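Local atomic coordinates of papillomavirus transcription factor E2 (Human papillomavirus type 18, PDB entry 1QQH), a protein that probably regulates viral gene expression as a transcription factor, this fragment forming much of its N-terminal activation domain. Residues 8-13 and 32-37; 23-28 and 45-50; 52-57 and 118-123; 72-77 and 95-100. The protein carries 1 engineered substitution. One frame throughout, in Å; residues are numbered along the deposited sequence.

Interaction 1 of 4, residues 8-13 and 32-37; sequences IELQMA and TCEELW
Leu10 and Trp37 form the apolar heart of this contact and illustrate how one aromatic ring can fix a short helix against a long one. CG of Leu10 stands anti to the backbone N (chi1 176°), and chi2 of 56° then swings CD1 over one face of the indole, offset toward the rim. The result is a CH-pi contact in which Leu10 CD1 lies 3.8 Å from the centroid of the Trp37 five-membered ring, the leucine and the indole reaching past one another from their two helices. The far corner of the indole is met by Ala13, whose CB is 3.5 Å from Trp37 CH2. Glu9 adds an aliphatic touch at the ring edge, where its CG stands 4.1 Å from Trp37 CZ2.

The other leucine methyl serves the start of helix 34-37: Leu10 CD2 rests 3.4 Å from Glu34 CG and also packs on the carbonyl oxygen of Thr32.

No hydrogen bond crosses between the two segments. At the start of helix 34-37, Cys33 is the N-cap, and its SG accepts a weak bond from Leu36 N at 3.6 Å, nearly straight at 166°. Gln11 of the second subunit packs on Leu10 and Glu34, while Phe45 meets the ring of Trp37. The arrangement is consistent with an amphipathic helix, 3-19, laying its Leu10 and Ala13 side on a capped helical turn.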
# COMPACT_ATOMS: atom_id res chain seq x y z
N ILE A 8 6.64 -10.19 -7.34
CA ILE A 8 7.59 -10.58 -6.30
C ILE A 8 8.60 -9.46 -6.00
O ILE A 8 8.91 -9.18 -4.84
CB ILE A 8 8.38 -11.84 -6.72
CG1 ILE A 8 7.43 -12.89 -7.31
CG2 ILE A 8 9.12 -12.41 -5.52
CD1 ILE A 8 6.36 -13.38 -6.34
N GLU A 9 9.11 -8.84 -7.06
CA GLU A 9 10.07 -7.75 -6.91
C GLU A 9 9.42 -6.60 -6.17
O GLU A 9 9.98 -6.04 -5.22
CB GLU A 9 10.54 -7.30 -8.30
CG GLU A 9 11.68 -6.30 -8.29
CD GLU A 9 12.30 -6.10 -9.67
OE1 GLU A 9 13.28 -5.34 -9.78
OE2 GLU A 9 11.79 -6.71 -10.64
N LEU A 10 8.21 -6.25 -6.60
CA LEU A 10 7.45 -5.17 -5.99
C LEU A 10 7.22 -5.44 -4.51
O LEU A 10 7.39 -4.56 -3.67
CB LEU A 10 6.11 -5.01 -6.71
CG LEU A 10 5.14 -3.98 -6.14
CD1 LEU A 10 5.81 -2.63 -6.08
CD2 LEU A 10 3.88 -3.92 -6.99
N GLN A 11 6.85 -6.68 -4.19
CA GLN A 11 6.59 -7.05 -2.81
C GLN A 11 7.83 -6.86 -1.93
O GLN A 11 7.74 -6.32 -0.84
CB GLN A 11 6.14 -8.50 -2.73
CG GLN A 11 5.22 -8.74 -1.56
CD GLN A 11 3.89 -8.05 -1.75
OE1 GLN A 11 3.13 -8.38 -2.66
NE2 GLN A 11 3.60 -7.07 -0.90
N MET A 12 8.97 -7.33 -2.42
CA MET A 12 10.20 -7.17 -1.65
C MET A 12 10.51 -5.70 -1.46
O MET A 12 10.89 -5.27 -0.37
CB MET A 12 11.36 -7.88 -2.35
CG MET A 12 11.31 -9.40 -2.23
SD MET A 12 11.00 -9.96 -0.51
CE MET A 12 12.61 -9.58 0.28
N ALA A 13 10.33 -4.91 -2.52
CA ALA A 13 10.58 -3.48 -2.45
C ALA A 13 9.70 -2.87 -1.36
O ALA A 13 10.17 -2.08 -0.53
CB ALA A 13 10.29 -2.82 -3.79
N THR A 32 1.60 2.38 -4.59
CA THR A 32 2.27 1.09 -4.47
C THR A 32 1.88 0.02 -5.48
O THR A 32 2.33 -1.11 -5.37
CB THR A 32 2.05 0.50 -3.06
OG1 THR A 32 0.64 0.32 -2.83
CG2 THR A 32 2.59 1.44 -1.99
N CYS A 33 1.06 0.37 -6.47
CA CYS A 33 0.63 -0.64 -7.44
C CYS A 33 1.68 -1.01 -8.48
O CYS A 33 2.66 -0.29 -8.68
CB CYS A 33 -0.66 -0.19 -8.14
SG CYS A 33 -0.44 1.08 -9.40
N GLU A 34 1.47 -2.15 -9.13
CA GLU A 34 2.38 -2.67 -10.14
C GLU A 34 2.51 -1.76 -11.35
O GLU A 34 3.62 -1.54 -11.85
CB GLU A 34 1.92 -4.06 -10.61
CG GLU A 34 2.31 -5.20 -9.69
CD GLU A 34 1.65 -6.53 -10.07
OE1 GLU A 34 2.02 -7.57 -9.48
OE2 GLU A 34 0.76 -6.54 -10.96
N GLU A 35 1.38 -1.25 -11.84
CA GLU A 35 1.40 -0.37 -13.01
C GLU A 35 2.40 0.77 -12.86
O GLU A 35 3.21 1.02 -13.75
CB GLU A 35 0.01 0.20 -13.28
CG GLU A 35 -0.95 -0.74 -13.98
CD GLU A 35 -0.44 -1.22 -15.33
OE1 GLU A 35 0.25 -0.44 -16.04
OE2 GLU A 35 -0.74 -2.38 -15.68
N LEU A 36 2.33 1.45 -11.72
CA LEU A 36 3.22 2.57 -11.44
C LEU A 36 4.65 2.08 -11.21
O LEU A 36 5.61 2.71 -11.63
CB LEU A 36 2.72 3.34 -10.22
CG LEU A 36 3.54 4.59 -9.87
CD1 LEU A 36 3.56 5.53 -11.06
CD2 LEU A 36 2.92 5.28 -8.65
N TRP A 37 4.77 0.95 -10.52
CA TRP A 37 6.06 0.35 -10.22
C TRP A 37 6.83 0.13 -11.52
O TRP A 37 8.03 0.38 -11.58
CB TRP A 37 5.85 -0.97 -9.49
CG TRP A 37 7.10 -1.78 -9.26
CD1 TRP A 37 7.43 -2.97 -9.84
CD2 TRP A 37 8.20 -1.44 -8.40
NE1 TRP A 37 8.66 -3.40 -9.40
CE2 TRP A 37 9.15 -2.47 -8.51
CE3 TRP A 37 8.46 -0.35 -7.55
CZ2 TRP A 37 10.36 -2.46 -7.80
CZ3 TRP A 37 9.66 -0.34 -6.85
CH2 TRP A 37 10.60 -1.39 -6.98

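Interaction 2 of 4, residues 23-28 and 45-50; sequences KTEDWT and FKKGGQ
Trp27, in the irregular segment 23-28, passes beside Lys47 on strand 45-56 with their CA atoms 8.7 Å apart, and no backbone-to-backbone hydrogen bond joins the two segments. The link is made by one long side chain. Lys47 runs out from the strand and bends at chi3 (-73°), which sets CE above the indole of Trp27. Its ammonium group then sits almost exactly over the six-membered ring, with Lys47 NZ 3.6 Å from the Trp27 ring centroid and only 11° off the normal. This is a cation-pi interaction, backed by a CH-pi contact from Lys47 CE to the same ring at 3.9 Å.

Two oxygens share the same nitrogen. Lys47 NZ donates to the main-chain Asp26 O at 2.9 Å, and it forms a salt bridge with Glu25 OE1 at 3.1 Å, approaching from 55° out of the carboxylate plane. The case illustrates how a loop following a helix can be tied to a sheet: the segment leaving helix 3-19 is fastened to the first long strand of the antiparallel sheet by a cation gripped from three directions.

Second-shell groups hold the partners in turn. Glu25 OE1 also bonds the hydroxyl of Tyr73 and its OE2 pairs with Lys83, so the carboxylate lies among positive charges that would be expected to stabilise its ionised form. Trp27 NE1 is held by Tyr22 O. Toward the helix, Trp27 CZ3 touches Phe45 CB at 4.0 Å.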
# COMPACT_ATOMS: atom_id res chain seq x y z
N LYS A 23 8.18 5.01 5.79
CA LYS A 23 6.99 4.23 6.12
C LYS A 23 5.88 5.05 6.79
O LYS A 23 4.71 4.68 6.74
CB LYS A 23 7.37 3.04 7.01
CG LYS A 23 8.01 3.41 8.34
CD LYS A 23 8.46 2.16 9.10
CE LYS A 23 9.19 2.50 10.39
NZ LYS A 23 10.47 3.24 10.16
N THR A 24 6.24 6.16 7.42
CA THR A 24 5.25 7.01 8.09
C THR A 24 4.51 7.93 7.12
O THR A 24 3.45 8.47 7.46
CB THR A 24 5.93 7.90 9.16
OG1 THR A 24 6.47 7.07 10.20
CG2 THR A 24 4.92 8.87 9.78
N GLU A 25 5.05 8.14 5.93
CA GLU A 25 4.39 9.02 4.97
C GLU A 25 3.11 8.38 4.47
O GLU A 25 2.88 7.19 4.67
CB GLU A 25 5.30 9.31 3.77
CG GLU A 25 6.62 9.97 4.10
CD GLU A 25 7.43 10.27 2.84
OE1 GLU A 25 7.37 9.46 1.89
OE2 GLU A 25 8.14 11.30 2.82
N ASP A 26 2.28 9.19 3.82
CA ASP A 26 1.06 8.67 3.27
C ASP A 26 1.41 7.90 2.00
O ASP A 26 2.16 8.39 1.16
CB ASP A 26 0.07 9.79 2.93
CG ASP A 26 -0.49 10.45 4.16
OD1 ASP A 26 -0.76 9.74 5.16
OD2 ASP A 26 -0.69 11.69 4.14
N TRP A 27 0.89 6.69 1.89
CA TRP A 27 1.11 5.86 0.72
C TRP A 27 -0.25 5.33 0.30
O TRP A 27 -0.88 4.58 1.05
CB TRP A 27 2.04 4.70 1.03
CG TRP A 27 3.42 5.13 1.35
CD1 TRP A 27 3.93 5.39 2.59
CD2 TRP A 27 4.47 5.41 0.41
NE1 TRP A 27 5.24 5.82 2.48
CE2 TRP A 27 5.59 5.84 1.16
CE3 TRP A 27 4.57 5.34 -0.98
CZ2 TRP A 27 6.80 6.20 0.55
CZ3 TRP A 27 5.78 5.70 -1.59
CH2 TRP A 27 6.87 6.12 -0.81
N THR A 28 -0.69 5.73 -0.88
CA THR A 28 -1.98 5.27 -1.39
C THR A 28 -1.78 3.92 -2.07
O THR A 28 -0.65 3.49 -2.29
CB THR A 28 -2.55 6.25 -2.42
OG1 THR A 28 -1.64 6.35 -3.52
CG2 THR A 28 -2.73 7.62 -1.79
N PHE A 45 9.86 4.21 -6.29
CA PHE A 45 8.51 4.59 -5.92
C PHE A 45 8.52 6.09 -6.19
O PHE A 45 9.57 6.73 -6.15
CB PHE A 45 8.21 4.29 -4.44
CG PHE A 45 8.04 2.81 -4.15
CD1 PHE A 45 9.03 2.09 -3.48
CD2 PHE A 45 6.92 2.13 -4.62
CE1 PHE A 45 8.90 0.71 -3.28
CE2 PHE A 45 6.79 0.76 -4.43
CZ PHE A 45 7.78 0.05 -3.76
N LYS A 46 7.37 6.65 -6.52
CA LYS A 46 7.32 8.07 -6.79
C LYS A 46 5.95 8.63 -6.48
O LYS A 46 4.93 7.96 -6.63
CB LYS A 46 7.70 8.35 -8.25
CG LYS A 46 7.05 7.44 -9.29
CD LYS A 46 7.87 6.19 -9.53
CE LYS A 46 7.34 5.42 -10.72
NZ LYS A 46 8.08 4.14 -10.91
N LYS A 47 5.93 9.88 -6.03
CA LYS A 47 4.70 10.54 -5.68
C LYS A 47 4.79 11.99 -6.11
O LYS A 47 5.88 12.52 -6.32
CB LYS A 47 4.48 10.47 -4.17
CG LYS A 47 4.35 9.06 -3.63
CD LYS A 47 3.96 9.04 -2.16
CE LYS A 47 5.11 9.46 -1.26
NZ LYS A 47 4.75 9.27 0.17
N GLY A 48 3.63 12.62 -6.25
CA GLY A 48 3.60 14.02 -6.64
C GLY A 48 3.91 14.25 -8.10
O GLY A 48 4.79 15.04 -8.43
N GLY A 49 3.18 13.57 -8.97
CA GLY A 49 3.39 13.75 -10.39
C GLY A 49 3.15 15.18 -10.81
O GLY A 49 2.21 15.83 -10.35
N GLN A 50 4.02 15.68 -11.68
CA GLN A 50 3.93 17.04 -12.19
C GLN A 50 4.09 16.98 -13.70
O GLN A 50 4.98 16.31 -14.21
CB GLN A 50 5.03 17.90 -11.58
CG GLN A 50 4.60 19.31 -11.23
CD GLN A 50 3.59 19.33 -10.10
OE1 GLN A 50 3.84 18.76 -9.03
NE2 GLN A 50 2.45 19.98 -10.32

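Interaction 3 of 4, residues 52-57 and 118-123; sequences VQVYFD and GTWEVH
Val54 and Val122 face each other at the middle of an antiparallel beta pair, and with Val52, Phe56 and Trp120 they make up its apolar side. Val122 CG1 meets Val52 CG1 at 3.9 Å. Further along, Val54 CG1 lies beside the Trp120 indole, the two side chains pointing the same way, and Phe56 CD2 packs 3.6 Å from Trp120 CB. Phe107 and Cys111 of helix 107-111 and Val88 of strand 81-89 lie on this same side, while Trp120 NE1 bonds His90 O.

Between the two sides runs the backbone ladder, an instance of the regular alternation of antiparallel strands. Gln53 with His123 and Tyr55 with Glu121 are hydrogen-bonded pairs, each closed by two N-H to O bonds; Val54 with Val122 and Phe56 with Trp120 are non-hydrogen-bonded pairs. One further bond, from Asp57 N to Thr119 O at 2.7 Å, prolongs the ladder beyond the strand, its donor lying 44° out of the carbonyl plane.

The other side of the sheet is polar and aromatic. Tyr55 turns its edge to the face of His123, planes 51° apart, and brings CE1 within 3.2 Å of His123 ND1. From the other nitrogen of the imidazole, His123 NE2 donates to Glu121 OE1 at 2.8 Å, meeting the anti side of the carboxylate but well tilted from its plane. A water at the imidazole edge, in its plane, makes a weak bond to His123 ND1 and a firmer one to Tyr55 OH; the same water donates to Gln53 OE1 at 2.7 Å.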
# COMPACT_ATOMS: atom_id res chain seq x y z
N VAL A 52 5.14 17.91 -17.36
CA VAL A 52 6.19 18.59 -18.09
C VAL A 52 5.78 18.57 -19.56
O VAL A 52 5.48 17.51 -20.11
CB VAL A 52 7.55 17.88 -17.95
CG1 VAL A 52 8.55 18.48 -18.93
CG2 VAL A 52 8.06 18.03 -16.54
N GLN A 53 5.73 19.74 -20.18
CA GLN A 53 5.35 19.83 -21.59
C GLN A 53 6.56 20.06 -22.46
O GLN A 53 7.40 20.91 -22.16
CB GLN A 53 4.38 20.98 -21.82
CG GLN A 53 3.12 20.92 -21.03
CD GLN A 53 2.31 22.18 -21.25
OE1 GLN A 53 2.75 23.28 -20.90
NE2 GLN A 53 1.12 22.03 -21.83
N VAL A 54 6.65 19.32 -23.56
CA VAL A 54 7.75 19.46 -24.49
C VAL A 54 7.19 19.75 -25.87
O VAL A 54 6.31 19.03 -26.35
CB VAL A 54 8.60 18.19 -24.56
CG1 VAL A 54 9.68 18.35 -25.62
CG2 VAL A 54 9.23 17.91 -23.21
N TYR A 55 7.69 20.81 -26.49
CA TYR A 55 7.26 21.19 -27.83
C TYR A 55 8.41 20.90 -28.79
O TYR A 55 9.49 21.47 -28.66
CB TYR A 55 6.91 22.68 -27.88
CG TYR A 55 5.83 23.09 -26.91
CD1 TYR A 55 6.11 23.29 -25.56
CD2 TYR A 55 4.52 23.26 -27.34
CE1 TYR A 55 5.11 23.67 -24.66
CE2 TYR A 55 3.51 23.63 -26.45
CZ TYR A 55 3.81 23.84 -25.12
OH TYR A 55 2.82 24.22 -24.24
N PHE A 56 8.17 20.00 -29.74
CA PHE A 56 9.20 19.64 -30.71
C PHE A 56 9.11 20.54 -31.92
O PHE A 56 8.02 20.83 -32.41
CB PHE A 56 9.05 18.18 -31.10
CG PHE A 56 9.16 17.24 -29.94
CD1 PHE A 56 8.02 16.69 -29.37
CD2 PHE A 56 10.40 16.95 -29.38
CE1 PHE A 56 8.10 15.87 -28.25
CE2 PHE A 56 10.50 16.13 -28.27
CZ PHE A 56 9.35 15.59 -27.70
N ASP A 57 10.27 20.97 -32.40
CA ASP A 57 10.35 21.87 -33.54
C ASP A 57 9.74 23.17 -33.04
O ASP A 57 9.50 23.31 -31.84
CB ASP A 57 9.56 21.32 -34.73
CG ASP A 57 9.89 19.87 -35.03
OD1 ASP A 57 11.08 19.55 -35.24
OD2 ASP A 57 8.95 19.04 -35.07
N GLY A 118 14.99 18.39 -34.87
CA GLY A 118 15.99 18.04 -33.87
C GLY A 118 16.05 19.10 -32.78
O GLY A 118 16.99 19.14 -31.98
N THR A 119 15.04 19.95 -32.76
CA THR A 119 14.93 21.03 -31.78
C THR A 119 13.68 20.79 -30.94
O THR A 119 12.71 20.20 -31.41
CB THR A 119 14.81 22.40 -32.50
OG1 THR A 119 16.12 22.97 -32.64
CG2 THR A 119 13.93 23.37 -31.72
N TRP A 120 13.71 21.24 -29.69
CA TRP A 120 12.56 21.10 -28.82
C TRP A 120 12.63 22.12 -27.70
O TRP A 120 13.70 22.62 -27.36
CB TRP A 120 12.48 19.67 -28.25
CG TRP A 120 13.54 19.34 -27.25
CD1 TRP A 120 13.49 19.56 -25.91
CD2 TRP A 120 14.80 18.71 -27.52
NE1 TRP A 120 14.64 19.11 -25.32
CE2 TRP A 120 15.46 18.58 -26.28
CE3 TRP A 120 15.43 18.25 -28.68
CZ2 TRP A 120 16.73 18.01 -26.17
CZ3 TRP A 120 16.69 17.68 -28.57
CH2 TRP A 120 17.33 17.57 -27.32
N GLU A 121 11.47 22.43 -27.14
CA GLU A 121 11.36 23.41 -26.06
C GLU A 121 10.69 22.74 -24.87
O GLU A 121 9.67 22.08 -25.02
CB GLU A 121 10.53 24.59 -26.55
CG GLU A 121 10.90 25.93 -25.97
CD GLU A 121 10.10 27.06 -26.60
OE1 GLU A 121 8.87 27.13 -26.35
OE2 GLU A 121 10.70 27.87 -27.34
N VAL A 122 11.25 22.93 -23.68
CA VAL A 122 10.69 22.33 -22.47
C VAL A 122 9.99 23.34 -21.57
O VAL A 122 10.56 24.39 -21.23
CB VAL A 122 11.78 21.62 -21.63
CG1 VAL A 122 11.15 20.90 -20.47
CG2 VAL A 122 12.58 20.66 -22.50
N HIS A 123 8.76 23.03 -21.19
CA HIS A 123 7.99 23.89 -20.32
C HIS A 123 7.60 23.14 -19.05
O HIS A 123 7.10 22.02 -19.12
CB HIS A 123 6.72 24.39 -21.01
CG HIS A 123 6.97 25.32 -22.15
ND1 HIS A 123 5.97 26.10 -22.71
CD2 HIS A 123 8.09 25.60 -22.85
CE1 HIS A 123 6.48 26.81 -23.70
NE2 HIS A 123 7.76 26.53 -23.81
O HOH W 1 2.81 25.82 -21.75

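Interaction 4 of 4, residues 72-77 and 95-100; sequences VYYMTD and YVKEGY
Tyr74 and Lys97 sit on strands that run in nearly the same direction, 21° apart, yet their axes come no closer than 8.9 Å. They are not sheet neighbours: strand 81-89 pairs antiparallel with both, within one curled antiparallel sheet. The second segment ends in a type I' turn from Lys97 to Tyr100, the familiar tight connection of a two-residue beta hairpin.

Side chains therefore bridge the distance, a worked case of contact between strands that share a neighbour. Tyr74 takes CG between the backbone N and the carbonyl carbon (chi1 64°), and its ring extends to the hairpin. Lys97 CG covers one face in a CH-pi contact, 4.0 Å from the Tyr74 ring centroid. Tyr95 approaches Tyr74 obliquely, its CE1 3.8 Å from Tyr74 CD2, and the face of the Tyr95 ring is in turn met by Val72 CG1. Cys44 packs on both tyrosines.

At the turn, Glu98 N donates to Tyr74 OH at 3.2 Å, a fairly straight bond. The carboxylates of Asp77 and Glu98 crowd together, with Asp77 OD2 and Glu98 OE1 only 3.1 Å apart; such proximity of like charges may raise the affinity of one for a proton. Well away from these carboxylates, a water bonded to Tyr74 OH donates to Val96 O at 2.7 Å.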
# COMPACT_ATOMS: atom_id res chain seq x y z
N VAL A 72 11.07 11.05 -5.66
CA VAL A 72 11.49 9.78 -6.22
C VAL A 72 12.19 8.99 -5.12
O VAL A 72 13.09 9.50 -4.45
CB VAL A 72 12.47 9.97 -7.39
CG1 VAL A 72 13.02 8.62 -7.84
CG2 VAL A 72 11.76 10.68 -8.54
N TYR A 73 11.75 7.75 -4.93
CA TYR A 73 12.32 6.88 -3.91
C TYR A 73 13.08 5.75 -4.58
O TYR A 73 12.51 4.88 -5.22
CB TYR A 73 11.21 6.29 -3.02
CG TYR A 73 10.36 7.33 -2.32
CD1 TYR A 73 9.55 8.19 -3.05
CD2 TYR A 73 10.38 7.47 -0.94
CE1 TYR A 73 8.78 9.17 -2.42
CE2 TYR A 73 9.62 8.44 -0.30
CZ TYR A 73 8.83 9.29 -1.04
OH TYR A 73 8.08 10.27 -0.43
N TYR A 74 14.40 5.78 -4.42
CA TYR A 74 15.25 4.76 -5.00
C TYR A 74 15.98 4.05 -3.87
O TYR A 74 16.05 4.56 -2.75
CB TYR A 74 16.26 5.40 -5.96
CG TYR A 74 17.24 6.34 -5.31
CD1 TYR A 74 18.48 5.87 -4.87
CD2 TYR A 74 16.95 7.70 -5.16
CE1 TYR A 74 19.41 6.74 -4.30
CE2 TYR A 74 17.88 8.57 -4.58
CZ TYR A 74 19.11 8.09 -4.16
OH TYR A 74 20.05 8.94 -3.61
N MET A 75 16.50 2.87 -4.16
CA MET A 75 17.22 2.11 -3.16
C MET A 75 18.71 2.07 -3.49
O MET A 75 19.10 1.78 -4.62
CB MET A 75 16.65 0.69 -3.09
CG MET A 75 17.26 -0.18 -2.01
SD MET A 75 16.61 -1.88 -2.02
CE MET A 75 15.60 -1.86 -0.52
N THR A 76 19.55 2.39 -2.50
CA THR A 76 20.99 2.38 -2.71
C THR A 76 21.46 0.93 -2.86
O THR A 76 20.70 -0.01 -2.62
CB THR A 76 21.74 3.01 -1.51
OG1 THR A 76 21.62 2.16 -0.36
CG2 THR A 76 21.16 4.37 -1.18
N ASP A 77 22.71 0.76 -3.26
CA ASP A 77 23.27 -0.57 -3.43
C ASP A 77 23.12 -1.29 -2.09
O ASP A 77 22.70 -2.45 -2.03
CB ASP A 77 24.75 -0.46 -3.80
CG ASP A 77 25.01 0.65 -4.81
OD1 ASP A 77 24.49 0.57 -5.95
OD2 ASP A 77 25.72 1.62 -4.46
N TYR A 95 16.93 12.21 -11.73
CA TYR A 95 16.94 12.34 -10.30
C TYR A 95 18.38 12.04 -9.93
O TYR A 95 19.06 11.29 -10.64
CB TYR A 95 15.96 11.37 -9.63
CG TYR A 95 16.22 9.89 -9.83
CD1 TYR A 95 16.82 9.12 -8.83
CD2 TYR A 95 15.81 9.25 -11.00
CE1 TYR A 95 16.99 7.75 -8.99
CE2 TYR A 95 15.98 7.89 -11.18
CZ TYR A 95 16.57 7.14 -10.17
OH TYR A 95 16.73 5.78 -10.33
N VAL A 96 18.87 12.65 -8.85
CA VAL A 96 20.24 12.41 -8.45
C VAL A 96 20.26 11.15 -7.62
O VAL A 96 19.60 11.07 -6.58
CB VAL A 96 20.79 13.60 -7.62
CG1 VAL A 96 22.26 13.37 -7.28
CG2 VAL A 96 20.62 14.89 -8.41
N LYS A 97 20.99 10.15 -8.09
CA LYS A 97 21.09 8.88 -7.39
C LYS A 97 22.50 8.71 -6.85
O LYS A 97 23.44 8.41 -7.60
CB LYS A 97 20.74 7.73 -8.33
CG LYS A 97 20.74 6.38 -7.66
CD LYS A 97 20.40 5.27 -8.64
CE LYS A 97 20.36 3.92 -7.96
NZ LYS A 97 20.05 2.85 -8.94
N GLU A 98 22.65 8.89 -5.54
CA GLU A 98 23.95 8.77 -4.91
C GLU A 98 24.92 9.74 -5.58
O GLU A 98 25.99 9.36 -6.05
CB GLU A 98 24.45 7.32 -5.01
CG GLU A 98 23.54 6.31 -4.31
CD GLU A 98 24.07 4.88 -4.36
OE1 GLU A 98 25.15 4.62 -3.77
OE2 GLU A 98 23.42 4.01 -4.98
N GLY A 99 24.50 11.00 -5.64
CA GLY A 99 25.32 12.05 -6.23
C GLY A 99 25.37 12.18 -7.74
O GLY A 99 25.94 13.15 -8.25
N TYR A 100 24.79 11.22 -8.47
CA TYR A 100 24.83 11.28 -9.93
C TYR A 100 23.48 11.42 -10.63
O TYR A 100 22.52 10.71 -10.33
CB TYR A 100 25.55 10.05 -10.48
CG TYR A 100 27.00 10.01 -10.08
CD1 TYR A 100 27.38 9.55 -8.82
CD2 TYR A 100 27.99 10.49 -10.94
CE1 TYR A 100 28.72 9.59 -8.42
CE2 TYR A 100 29.33 10.53 -10.54
CZ TYR A 100 29.69 10.08 -9.28
OH TYR A 100 31.00 10.15 -8.87
O HOH W 2 20.15 12.15 -4.19

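Interactions 1 and 2 cross along the chain, their segments alternating, and they touch through Phe45 CZ, which meets Trp37 and Ala13, and through Lys46 NZ on Leu36 O. Interactions 2 and 4 are also in contact: strands 45-56 and 63-75 are sheet neighbours, joined at Phe45 and Tyr73, and the Tyr73 hydroxyl bonds Glu25 of the loop. Interaction 3 uses the other end of strand 45-56, its centre about 28 Å from that of interaction 2 and across the centre of the chain. Interaction 4 is nested inside the loop that interaction 3 closes. One long strand thus connects the helical end, where the second subunit packs, to the far beta end of this elongated domain.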